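Local coordinates for protein probable thiol peroxidase (Chromobacterium violaceum, PDB 3KEB) that is a redoxin-family protein of the thioredoxin clan that may act as a thiol peroxidase, reducing peroxides at the expense of thiols, at residues Y151-A156 and D160-D165; A65-L70 and H101-P106; T49-V54 and A145-H150. All blocks are in the same frame, centred on the assembly; numbering follows the deposited sequence.

Interaction 1 (Y151-A156 and D160-D165)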
# COMPACT_ATOMS: atom_id res chain seq x y z
N TYR A 151 0.86 26.99 6.03
CA TYR A 151 -0.13 26.43 6.94
C TYR A 151 0.08 24.92 7.02
O TYR A 151 0.32 24.27 5.98
CB TYR A 151 -1.57 26.71 6.39
CG TYR A 151 -2.61 26.12 7.24
CD1 TYR A 151 -3.08 26.81 8.32
CD2 TYR A 151 -3.08 24.81 7.01
CE1 TYR A 151 -4.06 26.24 9.16
CE2 TYR A 151 -4.06 24.23 7.85
CZ TYR A 151 -4.55 24.97 8.90
OH TYR A 151 -5.50 24.47 9.78
N SER A 152 -0.03 24.36 8.21
CA SER A 152 -0.02 22.89 8.33
C SER A 152 -0.96 22.46 9.48
O SER A 152 -1.06 23.14 10.48
CB SER A 152 1.42 22.33 8.51
OG SER A 152 2.00 22.71 9.75
N GLU A 153 -1.62 21.31 9.34
CA GLU A 153 -2.51 20.84 10.36
C GLU A 153 -2.56 19.33 10.27
O GLU A 153 -2.73 18.76 9.18
CB GLU A 153 -3.92 21.43 10.11
CG GLU A 153 -5.02 20.92 11.05
CD GLU A 153 -6.43 21.28 10.57
OE1 GLU A 153 -6.63 21.79 9.44
OE2 GLU A 153 -7.34 21.06 11.36
N ARG A 154 -2.50 18.67 11.41
CA ARG A 154 -2.85 17.25 11.48
C ARG A 154 -4.18 17.09 12.13
O ARG A 154 -4.49 17.80 13.07
CB ARG A 154 -1.82 16.53 12.34
CG ARG A 154 -0.59 16.48 11.66
CD ARG A 154 0.42 15.74 12.46
NE ARG A 154 0.92 16.53 13.60
CZ ARG A 154 1.92 16.16 14.40
NH1 ARG A 154 2.52 15.01 14.22
NH2 ARG A 154 2.31 16.94 15.43
N LEU A 155 -5.01 16.23 11.57
CA LEU A 155 -6.28 15.96 12.16
C LEU A 155 -6.13 15.21 13.48
O LEU A 155 -5.41 14.21 13.55
CB LEU A 155 -7.14 15.11 11.19
CG LEU A 155 -7.59 15.72 9.88
CD1 LEU A 155 -8.61 14.69 9.22
CD2 LEU A 155 -8.19 17.10 10.15
N ALA A 156 -6.87 15.65 14.49
CA ALA A 156 -6.94 14.96 15.77
C ALA A 156 -7.94 13.80 15.81
O ALA A 156 -7.91 13.02 16.75
CB ALA A 156 -7.20 15.96 16.93
N ASP A 160 -12.80 13.99 11.05
CA ASP A 160 -12.82 15.43 10.92
C ASP A 160 -12.42 15.86 9.51
O ASP A 160 -11.73 15.14 8.78
CB ASP A 160 -11.87 16.11 11.89
CG ASP A 160 -12.28 15.97 13.37
OD1 ASP A 160 -13.40 15.55 13.70
OD2 ASP A 160 -11.42 16.34 14.23
N PHE A 161 -12.74 17.11 9.19
CA PHE A 161 -12.19 17.79 8.03
C PHE A 161 -11.12 18.79 8.44
O PHE A 161 -11.11 19.33 9.54
CB PHE A 161 -13.27 18.48 7.16
CG PHE A 161 -14.35 17.58 6.63
CD1 PHE A 161 -14.11 16.27 6.30
CD2 PHE A 161 -15.65 18.05 6.50
CE1 PHE A 161 -15.12 15.44 5.84
CE2 PHE A 161 -16.65 17.24 6.02
CZ PHE A 161 -16.37 15.92 5.69
N PHE A 162 -10.22 19.08 7.50
CA PHE A 162 -9.25 20.16 7.69
C PHE A 162 -9.94 21.51 7.90
O PHE A 162 -11.08 21.71 7.49
CB PHE A 162 -8.34 20.24 6.45
CG PHE A 162 -7.64 18.96 6.12
CD1 PHE A 162 -6.78 18.35 7.04
CD2 PHE A 162 -7.80 18.38 4.86
CE1 PHE A 162 -6.15 17.17 6.76
CE2 PHE A 162 -7.11 17.20 4.55
CZ PHE A 162 -6.30 16.60 5.51
N ASP A 163 -9.22 22.47 8.48
CA ASP A 163 -9.73 23.81 8.75
C ASP A 163 -9.56 24.67 7.49
O ASP A 163 -8.68 25.53 7.40
CB ASP A 163 -8.97 24.44 9.91
CG ASP A 163 -9.63 25.72 10.43
OD1 ASP A 163 -10.52 26.25 9.78
OD2 ASP A 163 -9.22 26.19 11.51
N PHE A 164 -10.45 24.40 6.52
CA PHE A 164 -10.38 25.04 5.25
C PHE A 164 -10.60 26.54 5.41
O PHE A 164 -9.96 27.32 4.72
CB PHE A 164 -11.39 24.46 4.28
CG PHE A 164 -11.13 23.03 3.90
CD1 PHE A 164 -9.96 22.67 3.25
CD2 PHE A 164 -12.05 22.05 4.22
CE1 PHE A 164 -9.70 21.33 2.91
CE2 PHE A 164 -11.81 20.73 3.87
CZ PHE A 164 -10.64 20.36 3.25
N ASP A 165 -11.49 26.96 6.32
CA ASP A 165 -11.67 28.40 6.56
C ASP A 165 -10.36 29.10 6.94
O ASP A 165 -10.09 30.22 6.48
CB ASP A 165 -12.72 28.66 7.62
CG ASP A 165 -14.14 28.41 7.10
OD1 ASP A 165 -14.34 28.31 5.86
OD2 ASP A 165 -15.04 28.28 7.96
O HOH W 1 -6.65 25.96 12.00
O HOH W 2 -9.75 20.16 11.51
O HOH W 3 -9.26 17.45 13.86
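Between Leu-155 and Asp-160 the chain reverses: the course from Tyr-151 to Leu-155 and that from Asp-160 to Asp-163 run 166° apart, with the CA atoms of Leu-155 and Asp-160 separated by 6.7 Å. This is the final strand-to-helix connection of the thioredoxin-like fold, where strand 149-154 at the edge of the central sheet hands over to helix 164-177. Glu-153 spans the gap. Its CG is anti to the backbone N (chi1 175°) and the chain beyond is extended, which carries the carboxylate straight across to the returning backbone. There OE1, through its syn lone pair, accepts the N-H of Asp-163 at 2.8 Å from N to OE1; at 172° the bond is almost linear. The same oxygen lies in the plane of the Tyr-151 ring, 2.9 Å from its OH in a weak contact, and near the plane of the Phe-162 ring at its edge. The backbone it holds is sharply bent, since Asp-163 is the centre of an inverse gamma turn and also the N-cap of helix 164-177, its OD1 accepting from Ala-166 N. Glu-153 OE2 and Asp-163 OD2 stay 5.5 Å apart, a separation that probably limits their mutual repulsion. One water donates both to Glu-153 OE2 and to Phe-161 O; a second links Tyr-151 OH with Asp-163 OD2. The apolar half of the contact belongs to Leu-155, which crosses Phe-162 at about a right angle. Phe-162 also packs on Ile-140 of the neighbouring strand and Leu-69 of helix 67-77. The two methyls of Leu-155 divide their work: CD2 meets Phe-162 CD1 at 3.6 Å, while CD1 comes within 3.2 Å of Asp-160 O.

Interaction 2 (A65-L70 and H101-P106)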
# COMPACT_ATOMS: atom_id res chain seq x y z
N ALA A 65 -10.82 9.63 6.96
CA ALA A 65 -9.79 10.29 6.23
C ALA A 65 -9.53 9.60 4.90
O ALA A 65 -8.48 9.10 4.65
CB ALA A 65 -8.53 10.36 7.10
N GLY A 66 -10.55 9.60 4.04
CA GLY A 66 -10.48 8.91 2.75
C GLY A 66 -11.09 9.74 1.69
O GLY A 66 -10.82 10.92 1.60
N LEU A 67 -11.98 9.12 0.92
CA LEU A 67 -12.52 9.79 -0.22
C LEU A 67 -13.40 10.98 0.14
O LEU A 67 -13.45 11.94 -0.63
CB LEU A 67 -13.28 8.83 -1.14
CG LEU A 67 -12.37 7.85 -1.90
CD1 LEU A 67 -13.34 7.04 -2.86
CD2 LEU A 67 -11.23 8.46 -2.69
N LEU A 68 -14.11 10.95 1.26
CA LEU A 68 -14.96 12.12 1.61
C LEU A 68 -14.12 13.35 1.89
O LEU A 68 -14.39 14.44 1.41
CB LEU A 68 -15.83 11.77 2.82
CG LEU A 68 -16.75 12.83 3.34
CD1 LEU A 68 -17.89 13.00 2.32
CD2 LEU A 68 -17.30 12.34 4.70
N LEU A 69 -13.07 13.17 2.70
CA LEU A 69 -12.16 14.25 2.96
C LEU A 69 -11.45 14.75 1.72
O LEU A 69 -11.18 15.97 1.60
CB LEU A 69 -11.10 13.78 3.94
CG LEU A 69 -10.01 14.81 4.40
CD1 LEU A 69 -10.57 15.95 5.13
CD2 LEU A 69 -9.00 14.13 5.28
N LEU A 70 -11.09 13.82 0.85
CA LEU A 70 -10.51 14.21 -0.42
C LEU A 70 -11.50 15.09 -1.19
O LEU A 70 -11.09 16.07 -1.79
CB LEU A 70 -10.12 13.01 -1.27
CG LEU A 70 -9.39 13.30 -2.60
CD1 LEU A 70 -8.18 14.27 -2.36
CD2 LEU A 70 -8.93 12.00 -3.24
N HIS A 101 -8.93 5.76 -11.98
CA HIS A 101 -9.78 5.19 -12.98
C HIS A 101 -11.23 5.27 -12.58
O HIS A 101 -12.11 5.56 -13.41
CB HIS A 101 -9.36 3.74 -13.19
CG HIS A 101 -10.10 3.05 -14.27
ND1 HIS A 101 -9.85 3.28 -15.61
CD2 HIS A 101 -11.07 2.11 -14.23
CE1 HIS A 101 -10.65 2.52 -16.34
NE2 HIS A 101 -11.38 1.78 -15.53
N GLU A 102 -11.52 4.97 -11.32
CA GLU A 102 -12.91 4.86 -10.83
C GLU A 102 -13.53 6.22 -10.44
O GLU A 102 -14.74 6.40 -10.59
CB GLU A 102 -13.00 3.93 -9.63
CG GLU A 102 -12.71 2.46 -9.94
CD GLU A 102 -13.73 1.85 -10.86
OE1 GLU A 102 -14.92 2.08 -10.61
OE2 GLU A 102 -13.34 1.14 -11.82
N HIS A 103 -12.72 7.15 -9.96
CA HIS A 103 -13.22 8.42 -9.41
C HIS A 103 -12.78 9.69 -10.16
O HIS A 103 -13.28 10.77 -9.89
CB HIS A 103 -12.83 8.54 -7.96
CG HIS A 103 -13.28 7.37 -7.13
ND1 HIS A 103 -14.61 7.09 -6.91
CD2 HIS A 103 -12.58 6.41 -6.47
CE1 HIS A 103 -14.71 6.00 -6.17
NE2 HIS A 103 -13.49 5.57 -5.88
N GLY A 104 -11.88 9.57 -11.11
CA GLY A 104 -11.41 10.73 -11.89
C GLY A 104 -10.28 11.55 -11.31
O GLY A 104 -9.16 11.53 -11.82
N LEU A 105 -10.55 12.30 -10.26
CA LEU A 105 -9.48 12.97 -9.49
C LEU A 105 -8.62 13.84 -10.41
O LEU A 105 -7.40 13.76 -10.41
CB LEU A 105 -8.64 11.92 -8.72
CG LEU A 105 -9.49 11.00 -7.82
CD1 LEU A 105 -8.64 9.96 -7.03
CD2 LEU A 105 -10.38 11.79 -6.79
N PRO A 106 -9.27 14.72 -11.20
CA PRO A 106 -8.52 15.43 -12.21
C PRO A 106 -7.36 16.28 -11.66
O PRO A 106 -7.55 17.04 -10.70
CB PRO A 106 -9.59 16.29 -12.92
CG PRO A 106 -10.75 16.40 -11.94
CD PRO A 106 -10.69 15.12 -11.12
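Leu-70 N donates to Gly-66 O at 3.0 Å, the shortest polar bond within either segment, and closes the first turn of helix 67-77 behind its N-cap, Gly-66. This turn presents Leu-67 and Leu-70 side by side to His-103, the last residue of helix 93-103, and to Leu-105 just beyond it; what passes between the two segments is apolar contact and ring packing. Leu-67 meets His-103 as a CH-pi pair. Its CD1 lies 3.7 Å from the centroid of the imidazole, 26° off the ring normal, and the displacement is toward NE2, which it approaches to 3.4 Å. Glu-102 CB stands over the centre of the opposite face, 4.0 Å above the plane, and the ring is therefore sandwiched between a methyl from the other helix and a methylene from its own. The side chains of Leu-67 and His-103 cross at about a right angle. In the thioredoxin-like fold, helix 67-77 follows strand 51-55, and in peroxiredoxin relatives the peroxidatic cysteine sits near the start of this helix. No cysteine lies in residues 65-70; the contact joins the start of helix 67-77 to the end of helix 93-103. The second pair is simpler: Leu-70 CD2 touches Leu-105 CD2 at 3.8 Å. With chi1 at -175°, the Leu-70 branch swings away from the backbone N and out toward Leu-105, while the same side chain also rests on Leu-85 and Val-87 of strand 84-89. The chain leaves the helix at Gly-104, whose positive phi (85°) fits a classic gamma turn, and Leu-105 follows facing Leu-70; the accompanying bond from Leu-105 N to His-103 O is weak, at 3.2 Å. Gly-104 has no CB to crowd the carbonyl O of His-103 at these backbone angles.

Interaction 3 (T49-V54 and A145-H150)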
# COMPACT_ATOMS: atom_id res chain seq x y z
N THR A 49 5.30 25.47 -8.66
CA THR A 49 3.90 25.60 -8.31
C THR A 49 3.69 25.55 -6.82
O THR A 49 4.38 24.80 -6.11
CB THR A 49 2.99 24.49 -8.99
OG1 THR A 49 1.63 24.75 -8.64
CG2 THR A 49 3.36 23.09 -8.52
N PRO A 50 2.76 26.36 -6.33
CA PRO A 50 2.36 26.16 -4.96
C PRO A 50 1.60 24.86 -4.88
O PRO A 50 1.12 24.38 -5.89
CB PRO A 50 1.45 27.35 -4.64
CG PRO A 50 1.14 27.99 -5.96
CD PRO A 50 2.06 27.48 -6.98
N LYS A 51 1.54 24.31 -3.69
CA LYS A 51 0.85 23.04 -3.49
C LYS A 51 0.24 22.83 -2.18
O LYS A 51 0.58 23.46 -1.20
CB LYS A 51 1.77 21.90 -3.77
CG LYS A 51 3.06 21.91 -3.08
CD LYS A 51 3.98 21.67 -4.19
CE LYS A 51 5.36 21.83 -3.89
NZ LYS A 51 6.06 22.44 -5.16
N LEU A 52 -0.74 21.94 -2.21
CA LEU A 52 -1.52 21.54 -1.05
C LEU A 52 -1.25 20.03 -0.93
O LEU A 52 -1.71 19.23 -1.77
CB LEU A 52 -3.01 21.84 -1.30
CG LEU A 52 -3.86 21.80 -0.04
CD1 LEU A 52 -3.40 22.81 1.10
CD2 LEU A 52 -5.33 22.09 -0.39
N ILE A 53 -0.42 19.67 0.03
CA ILE A 53 -0.12 18.25 0.31
C ILE A 53 -1.10 17.71 1.35
O ILE A 53 -1.40 18.36 2.34
CB ILE A 53 1.32 18.08 0.78
CG1 ILE A 53 2.30 18.50 -0.33
CG2 ILE A 53 1.61 16.64 1.27
CD1 ILE A 53 3.66 18.53 0.11
N VAL A 54 -1.69 16.55 1.08
CA VAL A 54 -2.60 15.93 1.98
C VAL A 54 -2.22 14.49 2.12
O VAL A 54 -2.06 13.80 1.09
CB VAL A 54 -4.08 16.00 1.45
CG1 VAL A 54 -4.99 15.20 2.28
CG2 VAL A 54 -4.60 17.48 1.44
N ALA A 145 5.53 28.04 -4.02
CA ALA A 145 6.30 27.45 -5.09
C ALA A 145 7.78 27.26 -4.69
O ALA A 145 8.46 26.43 -5.29
CB ALA A 145 6.20 28.30 -6.35
N ALA A 146 8.22 27.97 -3.64
CA ALA A 146 9.55 27.76 -3.05
C ALA A 146 9.59 26.60 -2.03
O ALA A 146 10.62 26.37 -1.37
CB ALA A 146 10.02 29.10 -2.35
N ASN A 147 8.48 25.91 -1.88
CA ASN A 147 8.27 24.84 -0.89
C ASN A 147 8.40 25.28 0.55
O ASN A 147 8.70 24.50 1.42
CB ASN A 147 9.15 23.61 -1.20
CG ASN A 147 8.82 23.02 -2.56
OD1 ASN A 147 7.61 22.95 -2.99
ND2 ASN A 147 9.85 22.68 -3.30
N VAL A 148 8.09 26.55 0.81
CA VAL A 148 7.97 27.04 2.17
C VAL A 148 6.54 26.84 2.64
O VAL A 148 5.57 27.17 1.92
CB VAL A 148 8.38 28.52 2.27
CG1 VAL A 148 7.99 29.09 3.61
CG2 VAL A 148 9.86 28.62 2.04
N VAL A 149 6.42 26.33 3.87
CA VAL A 149 5.12 26.05 4.49
C VAL A 149 4.44 27.33 4.97
O VAL A 149 5.06 28.13 5.70
CB VAL A 149 5.28 25.03 5.65
CG1 VAL A 149 3.95 24.74 6.38
CG2 VAL A 149 5.81 23.69 5.12
N HIS A 150 3.18 27.53 4.56
CA HIS A 150 2.32 28.67 5.04
C HIS A 150 1.24 28.26 6.06
O HIS A 150 0.80 29.07 6.90
CB HIS A 150 1.61 29.35 3.85
CG HIS A 150 2.53 30.12 2.97
ND1 HIS A 150 2.45 31.48 2.81
CD2 HIS A 150 3.57 29.71 2.21
CE1 HIS A 150 3.40 31.88 1.98
NE2 HIS A 150 4.10 30.82 1.61
O HOH W 4 7.65 24.57 -6.84
O HOH W 5 9.22 21.77 -6.03
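Ala-145, Asn-147 and Lys-51 lose the most surface in this contact, and each meets the other segment differently. Ala-145 lies against the chain just ahead of strand 51-55: its CA sits 4.1 Å from the CA of Pro-50, and its CB touches the backbone of Thr-49, 3.8 Å from the C atom. Its CA-H is directed at Thr-49 O, with 3.4 Å from CA to O and 159° at the hydrogen, a weak but well-aimed contact. That carbonyl is busy from another direction too, since Lys-51 NZ donates to it at 3.0 Å, nearly in line with the C=O bond. The lysine reaches back over its own segment by starting with CG wedged between the backbone N and the carbonyl carbon (chi1 52°) and bending again at chi2 and chi4. Its ammonium group also bonds to Phe-46 O, so two backbone carbonyls are gripped by one charged nitrogen, which probably helps to offset its burial. In the central mixed sheet of this thioredoxin-like fold, strand 139-143 lies between strand 51-55 and strand 149-154, antiparallel to both, and Ala-145 to Val-148 belong to the loop of the hairpin 139-143/149-154. Asp-144 holds this loop in shape, its OD1 accepting from Val-148 N and its OD2 from His-150 NE2. Asn-147, which adopts left-handed helical backbone angles, swings its amide toward the end of Lys-51. The modelled OD1 sits too close to the lysine CE, which makes the exact placing of that oxygen doubtful. ND2 of this same amide donates at 2.9 Å to a water that Lys-51 NZ also reaches, weakly. A different water spans the backbones, accepting from Thr-49 N and lying 2.6 Å from Ala-145 O, one of several acceptors within its reach.

Overall arrangement
Phe-162 of interaction 1 touches both other contacts. The centres of interactions 1 and 2 are about 18 Å apart, yet Phe-162 CZ meets Leu-69 CD2 at 3.7 Å, joining the approach to helix 164-177 to helix 67-77. From the same ring, CE2 lies 3.7 Å from Val-54 CG1, which links interaction 1 to interaction 3, about 15 Å away centre to centre; these two also share strand 149-154 and the central sheet. Interactions 2 and 3 do not touch: their nearest atoms are about 5 Å apart and their centres about 21 Å, although helix 67-77 is the next helix or strand after strand 51-55. Interaction 2 lies nearest the peroxidatic position of peroxiredoxins, but this chain has no cysteine.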